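Local atomic coordinates of aminopeptidase N (Francisella tularensis subsp. tularensis, PDB entry 5DLL), a protein that catalyses the zinc-dependent release of N-terminal amino acids from peptides and probably helps degrade intracellular peptides left by protein breakdown. Residues Pro770-Asn773 and Lys779-Ser782; Lys553-Ile558 and Leu572-Thr577; Cys132-Phe137 and Asn386-Thr391. One frame throughout, in Å; residues are numbered along the deposited sequence.

From the N terminus, contact 3 closes first and spans by far the longest loop: 248 residues separate Cys132-Phe137 from Asn386-Thr391, where the N-terminal domain faces the zinc-bearing peptidase domain with only a sparse touch. Contact 2 follows, joining helix 552-561 to helix 565-581 across 13 residues. Contact 1 is shorter still, with five residues between Pro770-Asn773 and Lys779-Ser782 on the helix that comes after them. The three closures run in series, so none nests in or crosses another. Contacts 1 and 2 both belong to the helical C-terminal region of ARM-like repeats, yet their centres lie 41 Å apart, and each joins neighbouring elements of the chain.

Contact 1 (Pro770-Asn773 and Lys779-Ser782); sequences PAYN and KVYS
The ring of Tyr772 meets Lys779 by its edge. CE1 comes to 3.5 Å from the carbonyl oxygen Lys779 O, which lies near the ring plane, while Val780 N approaches more obliquely. Leu783 and Ile784, further along helix 777-788, are additional neighbours of this side chain. The phenol end reaches on to Val780, with Tyr772 OH 3.9 Å from Val780 CG2. CG of Tyr772 stands anti to the backbone N (chi1 -173°), a torsion that carries the ring across the first turn of the helix, to Lys779 O and Val780.

Lys779 provides the polar half. Its chain runs back along the loop with CB 3.9 Å from Asn773 O, passes Ala771 O with CD, and bends at its last torsion to bring NZ to Ala771 O at 2.7 Å. The bond meets the carbonyl at a C=O...N angle of 141°, and the nitrogen is tilted 32° from the carbonyl plane. Asn773 turns its own amide elsewhere, OD1 accepting from Lys775 N in an Asx turn. Val744 and Trp747 of helix 741-752 pack against Ala771.

The contact thus folds a short inter-helix connection back onto the first turn of helix 777-788. The positive charge of the ammonium probably strengthens its bond to the neutral carbonyl Ala771 O, while Asp741 offers it a long, weak ion pair.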
loop_
_atom_site.group_PDB
_atom_site.type_symbol
_atom_site.label_atom_id
_atom_site.label_comp_id
_atom_site.label_asym_id
_atom_site.label_seq_id
_atom_site.Cartn_x
_atom_site.Cartn_y
_atom_site.Cartn_z
ATOM N N PRO A 770 -19.025 -10.892 23.854
ATOM C CA PRO A 770 -17.697 -10.646 24.434
ATOM C C PRO A 770 -16.573 -10.678 23.397
ATOM O O PRO A 770 -15.498 -10.124 23.637
ATOM C CB PRO A 770 -17.532 -11.798 25.430
ATOM C CG PRO A 770 -18.356 -12.896 24.856
ATOM C CD PRO A 770 -19.552 -12.209 24.260
ATOM N N ALA A 771 -16.827 -11.336 22.265
ATOM C CA ALA A 771 -15.933 -11.298 21.107
ATOM C C ALA A 771 -15.762 -9.885 20.542
ATOM O O ALA A 771 -14.736 -9.586 19.934
ATOM C CB ALA A 771 -16.444 -12.224 20.018
ATOM N N TYR A 772 -16.773 -9.035 20.722
ATOM C CA TYR A 772 -16.672 -7.627 20.350
ATOM C C TYR A 772 -16.208 -6.779 21.528
ATOM O O TYR A 772 -16.455 -7.108 22.689
ATOM C CB TYR A 772 -18.019 -7.108 19.843
ATOM C CG TYR A 772 -17.978 -5.699 19.273
ATOM C CD1 TYR A 772 -17.388 -5.440 18.038
ATOM C CD2 TYR A 772 -18.537 -4.628 19.967
ATOM C CE1 TYR A 772 -17.351 -4.157 17.515
ATOM C CE2 TYR A 772 -18.511 -3.343 19.447
ATOM C CZ TYR A 772 -17.916 -3.112 18.221
ATOM O OH TYR A 772 -17.884 -1.833 17.707
ATOM N N ASN A 773 -15.517 -5.692 21.196
ATOM C CA ASN A 773 -15.102 -4.675 22.150
ATOM C C ASN A 773 -14.881 -3.374 21.369
ATOM O O ASN A 773 -13.998 -3.317 20.512
ATOM C CB ASN A 773 -13.817 -5.093 22.866
ATOM C CG ASN A 773 -13.554 -4.277 24.117
ATOM O OD1 ASN A 773 -13.675 -3.051 24.120
ATOM N ND2 ASN A 773 -13.185 -4.959 25.194
ATOM N N LYS A 779 -11.461 -4.540 15.980
ATOM C CA LYS A 779 -12.780 -5.156 16.049
ATOM C C LYS A 779 -13.850 -4.215 15.497
ATOM O O LYS A 779 -14.892 -4.661 15.005
ATOM C CB LYS A 779 -13.105 -5.549 17.489
ATOM C CG LYS A 779 -12.030 -6.409 18.133
ATOM C CD LYS A 779 -12.577 -7.281 19.249
ATOM C CE LYS A 779 -11.491 -8.170 19.837
ATOM N NZ LYS A 779 -12.031 -9.491 20.251
ATOM N N VAL A 780 -13.585 -2.917 15.578
ATOM C CA VAL A 780 -14.471 -1.908 15.012
ATOM C C VAL A 780 -14.425 -1.935 13.479
ATOM O O VAL A 780 -15.454 -1.767 12.831
ATOM C CB VAL A 780 -14.126 -0.493 15.539
ATOM C CG1 VAL A 780 -14.958 0.574 14.837
ATOM C CG2 VAL A 780 -14.331 -0.421 17.050
ATOM N N TYR A 781 -13.242 -2.152 12.904
ATOM C CA TYR A 781 -13.103 -2.241 11.439
ATOM C C TYR A 781 -13.701 -3.540 10.910
ATOM O O TYR A 781 -14.222 -3.587 9.793
ATOM C CB TYR A 781 -11.635 -2.137 11.002
ATOM C CG TYR A 781 -10.892 -0.937 11.553
ATOM C CD1 TYR A 781 -11.523 0.299 11.705
ATOM C CD2 TYR A 781 -9.549 -1.031 11.911
ATOM C CE1 TYR A 781 -10.844 1.395 12.208
ATOM C CE2 TYR A 781 -8.861 0.063 12.415
ATOM C CZ TYR A 781 -9.513 1.272 12.560
ATOM O OH TYR A 781 -8.840 2.363 13.058
ATOM N N SER A 782 -13.615 -4.590 11.719
ATOM C CA SER A 782 -14.201 -5.878 11.376
ATOM C C SER A 782 -15.720 -5.804 11.345
ATOM O O SER A 782 -16.328 -6.039 10.303
ATOM C CB SER A 782 -13.762 -6.949 12.376
ATOM O OG SER A 782 -12.359 -7.128 12.327
#

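Contact 2 (Lys553-Ile558 and Leu572-Thr577); sequences KDLLHI and LQQIAT
Two helical segments running in roughly opposite senses meet through Leu555 and Ile575, their axes 9.6 Å apart at closest approach and their N-to-C directions enclosing 145°. Ile575 carries the apolar contact. With its CG1 arm beside the backbone N (chi1 -70°), it extends toward the first helix and sets CD1 3.4 Å from Leu555 CB. The side chains of Leu555 and Ile575 lie side by side, pointing opposite ways, so that Leu555 CD1 is 3.6 Å from Ile575 CG1. Together helix 552-561 and helix 565-581 form an alpha-alpha hairpin joined by a short connection, within the helical C-terminal region classed as ARM repeats. Leu556 comes in nearly perpendicular to Ile575 and touches it methyl to methyl, Leu556 CD1 to Ile575 CD1, at 3.6 Å. At the margin the extended side chain of Gln574 brings the NE2 end of its amide to the fork of Leu555, 4.1 Å from both CD1 and CD2. Phe590 of helix 588-598 packs on Ile575 and Leu572, and Glu589 touches Leu556. Within the second helix Thr577 OG1 donates to Gln573 O, four residues earlier, at 2.7 Å, an oxygen that also accepts from Thr577 N.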
loop_
_atom_site.group_PDB
_atom_site.type_symbol
_atom_site.label_atom_id
_atom_site.label_comp_id
_atom_site.label_asym_id
_atom_site.label_seq_id
_atom_site.Cartn_x
_atom_site.Cartn_y
_atom_site.Cartn_z
ATOM N N LYS A 553 -19.437 -7.639 -29.430
ATOM C CA LYS A 553 -18.695 -8.657 -30.181
ATOM C C LYS A 553 -17.212 -8.302 -30.314
ATOM O O LYS A 553 -16.361 -9.190 -30.307
ATOM C CB LYS A 553 -19.301 -8.883 -31.568
ATOM C CG LYS A 553 -18.883 -10.208 -32.195
ATOM C CD LYS A 553 -19.141 -10.251 -33.693
ATOM C CE LYS A 553 -18.622 -11.548 -34.296
ATOM N NZ LYS A 553 -18.633 -11.536 -35.784
ATOM N N ASP A 554 -16.913 -7.008 -30.444
ATOM C CA ASP A 554 -15.525 -6.526 -30.446
ATOM C C ASP A 554 -14.833 -6.810 -29.116
ATOM O O ASP A 554 -13.679 -7.233 -29.093
ATOM C CB ASP A 554 -15.457 -5.023 -30.747
ATOM C CG ASP A 554 -15.583 -4.711 -32.227
ATOM O OD1 ASP A 554 -16.124 -5.552 -32.975
ATOM O OD2 ASP A 554 -15.139 -3.622 -32.642
ATOM N N LEU A 555 -15.538 -6.567 -28.013
ATOM C CA LEU A 555 -15.023 -6.890 -26.680
ATOM C C LEU A 555 -14.939 -8.406 -26.480
ATOM O O LEU A 555 -14.002 -8.904 -25.859
ATOM C CB LEU A 555 -15.899 -6.257 -25.586
ATOM C CG LEU A 555 -15.938 -4.723 -25.525
ATOM C CD1 LEU A 555 -17.030 -4.244 -24.581
ATOM C CD2 LEU A 555 -14.589 -4.158 -25.107
ATOM N N LEU A 556 -15.914 -9.130 -27.024
ATOM C CA LEU A 556 -15.947 -10.593 -26.933
ATOM C C LEU A 556 -14.798 -11.226 -27.729
ATOM O O LEU A 556 -14.297 -12.289 -27.363
ATOM C CB LEU A 556 -17.298 -11.132 -27.429
ATOM C CG LEU A 556 -18.055 -12.100 -26.518
ATOM C CD1 LEU A 556 -18.269 -11.518 -25.128
ATOM C CD2 LEU A 556 -19.387 -12.459 -27.165
ATOM N N HIS A 557 -14.392 -10.566 -28.815
ATOM C CA HIS A 557 -13.230 -10.991 -29.603
ATOM C C HIS A 557 -11.920 -10.773 -28.830
ATOM O O HIS A 557 -11.017 -11.610 -28.880
ATOM C CB HIS A 557 -13.189 -10.238 -30.943
ATOM C CG HIS A 557 -12.284 -10.860 -31.966
ATOM N ND1 HIS A 557 -12.707 -11.848 -32.830
ATOM C CD2 HIS A 557 -10.984 -10.628 -32.269
ATOM C CE1 HIS A 557 -11.705 -12.201 -33.617
ATOM N NE2 HIS A 557 -10.649 -11.476 -33.296
ATOM N N ILE A 558 -11.826 -9.651 -28.114
ATOM C CA ILE A 558 -10.666 -9.364 -27.264
ATOM C C ILE A 558 -10.596 -10.366 -26.112
ATOM O O ILE A 558 -9.520 -10.845 -25.765
ATOM C CB ILE A 558 -10.694 -7.914 -26.725
ATOM C CG1 ILE A 558 -10.481 -6.922 -27.875
ATOM C CG2 ILE A 558 -9.618 -7.696 -25.668
ATOM C CD1 ILE A 558 -10.760 -5.478 -27.515
ATOM N N LEU A 572 -13.872 -8.122 -20.356
ATOM C CA LEU A 572 -14.939 -8.971 -19.826
ATOM C C LEU A 572 -15.706 -8.268 -18.698
ATOM O O LEU A 572 -16.932 -8.368 -18.614
ATOM C CB LEU A 572 -14.364 -10.302 -19.330
ATOM C CG LEU A 572 -15.363 -11.422 -19.002
ATOM C CD1 LEU A 572 -16.256 -11.750 -20.191
ATOM C CD2 LEU A 572 -14.625 -12.667 -18.532
ATOM N N GLN A 573 -14.982 -7.555 -17.839
ATOM C CA GLN A 573 -15.605 -6.786 -16.760
ATOM C C GLN A 573 -16.396 -5.601 -17.333
ATOM O O GLN A 573 -17.384 -5.169 -16.746
ATOM C CB GLN A 573 -14.550 -6.297 -15.754
ATOM C CG GLN A 573 -13.745 -7.403 -15.074
ATOM C CD GLN A 573 -14.436 -8.027 -13.865
ATOM O OE1 GLN A 573 -14.514 -7.420 -12.793
ATOM N NE2 GLN A 573 -14.908 -9.261 -14.026
ATOM N N GLN A 574 -15.961 -5.084 -18.481
ATOM C CA GLN A 574 -16.658 -3.987 -19.150
ATOM C C GLN A 574 -17.983 -4.442 -19.756
ATOM O O GLN A 574 -18.951 -3.685 -19.779
ATOM C CB GLN A 574 -15.773 -3.383 -20.239
ATOM C CG GLN A 574 -16.396 -2.194 -20.951
ATOM C CD GLN A 574 -15.362 -1.217 -21.478
ATOM O OE1 GLN A 574 -14.496 -0.749 -20.735
ATOM N NE2 GLN A 574 -15.453 -0.892 -22.764
ATOM N N ILE A 575 -18.014 -5.676 -20.249
ATOM C CA ILE A 575 -19.228 -6.256 -20.826
ATOM C C ILE A 575 -20.253 -6.539 -19.730
ATOM O O ILE A 575 -21.384 -6.060 -19.796
ATOM C CB ILE A 575 -18.917 -7.558 -21.597
ATOM C CG1 ILE A 575 -18.136 -7.240 -22.877
ATOM C CG2 ILE A 575 -20.196 -8.305 -21.951
ATOM C CD1 ILE A 575 -17.384 -8.422 -23.449
ATOM N N ALA A 576 -19.841 -7.318 -18.731
ATOM C CA ALA A 576 -20.702 -7.679 -17.599
ATOM C C ALA A 576 -21.298 -6.451 -16.900
ATOM O O ALA A 576 -22.444 -6.477 -16.470
ATOM C CB ALA A 576 -19.925 -8.527 -16.599
ATOM N N THR A 577 -20.516 -5.381 -16.796
ATOM C CA THR A 577 -20.979 -4.133 -16.199
ATOM C C THR A 577 -22.069 -3.473 -17.047
ATOM O O THR A 577 -23.088 -3.033 -16.508
ATOM C CB THR A 577 -19.803 -3.157 -15.983
ATOM O OG1 THR A 577 -18.911 -3.712 -15.009
ATOM C CG2 THR A 577 -20.284 -1.790 -15.496
#

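Contact 3 (Cys132-Phe137 and Asn386-Thr391); sequences CEATGF and NFYTVT
Tyr388, at the centre of an inverse gamma turn closed by Thr389 N to Phe387 O at 2.9 Å, reaches toward Glu133 and Ala134, which are joined by a cis peptide bond, from a backbone that stays 11.2 Å away even at the nearest pair of CA atoms, those of Ala134 and Phe387.

The ring of Tyr388 points at the loop, its CG beside the backbone N (chi1 -53°), and reaches most of the way across, with only the hydroxyl end arriving. Tyr388 OH stands 4.3 Å from Ala134 CB and 4.5 Å from Glu133 CG, loose contacts against a methyl and a methylene. Glu133 is fully extended through CG (chi1 -177°, chi2 173°) and carries its carboxylate to one side of the phenol; the nearer oxygen, Glu133 OE2, is 4.8 Å from Tyr388 OH. Beyond it lies the metal centre: the Glu133 side chain comes within about 6 Å of the zinc ion and about 5 Å of the side chain of Glu332, which binds zinc together with His309 and His313. Lys331 forms a long, weak ion pair with OE2. Leu328, on the helix that also bears Glu332, packs against Tyr388. Just after the turn, Thr389 takes the N-cap position of helix 390-423.

The contact therefore lies where the N-terminal domain meets the catalytic domain beside the zinc, and the two segments approach as facing walls of the cleft, touching only loosely here. By analogy with other M1 aminopeptidases, Glu133 and Tyr388 probably line the pocket for the first residue of the substrate, and the position of the Glu133 carboxylate is consistent with a ligand for the peptide's free amino group.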
loop_
_atom_site.group_PDB
_atom_site.type_symbol
_atom_site.label_atom_id
_atom_site.label_comp_id
_atom_site.label_asym_id
_atom_site.label_seq_id
_atom_site.Cartn_x
_atom_site.Cartn_y
_atom_site.Cartn_z
ATOM N N CYS A 132 11.800 8.036 13.560
ATOM C CA CYS A 132 12.414 9.296 13.168
ATOM C C CYS A 132 11.894 9.902 11.860
ATOM O O CYS A 132 12.163 11.069 11.591
ATOM C CB CYS A 132 13.933 9.135 13.133
ATOM S SG CYS A 132 14.634 8.732 14.755
ATOM N N GLU A 133 11.160 9.148 11.048
ATOM C CA GLU A 133 10.508 9.747 9.880
ATOM C C GLU A 133 9.205 10.392 10.342
ATOM O O GLU A 133 8.444 9.745 11.053
ATOM C CB GLU A 133 10.217 8.710 8.792
ATOM C CG GLU A 133 9.596 9.304 7.526
ATOM C CD GLU A 133 9.455 8.307 6.390
ATOM O OE1 GLU A 133 9.332 7.096 6.660
ATOM O OE2 GLU A 133 9.461 8.735 5.218
ATOM N N ALA A 134 8.928 11.644 9.965
ATOM C CA ALA A 134 9.788 12.481 9.115
ATOM C C ALA A 134 10.847 13.263 9.903
ATOM O O ALA A 134 11.995 13.363 9.471
ATOM C CB ALA A 134 8.931 13.448 8.312
ATOM N N THR A 135 10.453 13.818 11.053
ATOM C CA THR A 135 11.295 14.764 11.803
ATOM C C THR A 135 11.378 14.431 13.300
ATOM O O THR A 135 11.437 15.320 14.145
ATOM C CB THR A 135 10.779 16.213 11.620
ATOM O OG1 THR A 135 9.405 16.293 12.024
ATOM C CG2 THR A 135 10.909 16.663 10.158
ATOM N N GLY A 136 11.416 13.145 13.622
ATOM C CA GLY A 136 11.479 12.699 15.007
ATOM C C GLY A 136 12.876 12.622 15.591
ATOM O O GLY A 136 13.024 12.392 16.784
ATOM N N PHE A 137 13.912 12.798 14.775
ATOM C CA PHE A 137 15.281 12.704 15.291
ATOM C C PHE A 137 15.665 13.928 16.107
ATOM O O PHE A 137 16.411 13.812 17.079
ATOM C CB PHE A 137 16.305 12.490 14.173
ATOM C CG PHE A 137 17.704 12.235 14.679
ATOM C CD1 PHE A 137 18.026 11.025 15.271
ATOM C CD2 PHE A 137 18.692 13.204 14.567
ATOM C CE1 PHE A 137 19.304 10.780 15.741
ATOM C CE2 PHE A 137 19.970 12.962 15.033
ATOM C CZ PHE A 137 20.279 11.750 15.621
ATOM N N ASN A 386 -0.168 15.563 4.126
ATOM C CA ASN A 386 -0.542 15.968 2.766
ATOM C C ASN A 386 0.121 15.094 1.697
ATOM O O ASN A 386 -0.433 14.898 0.615
ATOM C CB ASN A 386 -0.171 17.438 2.510
ATOM C CG ASN A 386 -0.939 18.413 3.394
ATOM O OD1 ASN A 386 -1.486 18.037 4.431
ATOM N ND2 ASN A 386 -0.977 19.678 2.983
ATOM N N PHE A 387 1.311 14.579 2.008
ATOM C CA PHE A 387 2.065 13.726 1.089
ATOM C C PHE A 387 1.672 12.246 1.128
ATOM O O PHE A 387 1.882 11.530 0.151
ATOM C CB PHE A 387 3.565 13.836 1.375
ATOM C CG PHE A 387 4.150 15.190 1.084
ATOM C CD1 PHE A 387 4.023 15.761 -0.177
ATOM C CD2 PHE A 387 4.856 15.879 2.062
ATOM C CE1 PHE A 387 4.571 17.001 -0.451
ATOM C CE2 PHE A 387 5.410 17.115 1.791
ATOM C CZ PHE A 387 5.267 17.677 0.534
ATOM N N TYR A 388 1.128 11.781 2.250
ATOM C CA TYR A 388 0.796 10.361 2.409
ATOM C C TYR A 388 -0.551 10.036 1.761
ATOM O O TYR A 388 -1.551 9.822 2.447
ATOM C CB TYR A 388 0.816 9.967 3.894
ATOM C CG TYR A 388 2.108 10.323 4.620
ATOM C CD1 TYR A 388 3.325 10.393 3.938
ATOM C CD2 TYR A 388 2.118 10.568 5.993
ATOM C CE1 TYR A 388 4.501 10.711 4.595
ATOM C CE2 TYR A 388 3.296 10.887 6.656
ATOM C CZ TYR A 388 4.485 10.954 5.947
ATOM O OH TYR A 388 5.669 11.262 6.571
ATOM N N THR A 389 -0.550 9.993 0.430
ATOM C CA THR A 389 -1.761 9.812 -0.370
ATOM C C THR A 389 -1.524 8.806 -1.482
ATOM O O THR A 389 -0.381 8.568 -1.881
ATOM C CB THR A 389 -2.187 11.133 -1.035
ATOM O OG1 THR A 389 -1.106 11.646 -1.825
ATOM C CG2 THR A 389 -2.571 12.164 0.008
ATOM N N VAL A 390 -2.612 8.225 -1.986
ATOM C CA VAL A 390 -2.539 7.287 -3.111
ATOM C C VAL A 390 -1.983 7.933 -4.386
ATOM O O VAL A 390 -1.291 7.284 -5.165
ATOM C CB VAL A 390 -3.900 6.606 -3.403
ATOM C CG1 VAL A 390 -4.305 5.723 -2.234
ATOM C CG2 VAL A 390 -4.993 7.624 -3.701
ATOM N N THR A 391 -2.270 9.213 -4.591
ATOM C CA THR A 391 -1.645 9.968 -5.673
ATOM C C THR A 391 -0.113 9.902 -5.590
ATOM O O THR A 391 0.545 9.531 -6.555
ATOM C CB THR A 391 -2.096 11.440 -5.650
ATOM O OG1 THR A 391 -3.497 11.515 -5.950
ATOM C CG2 THR A 391 -1.306 12.277 -6.659
#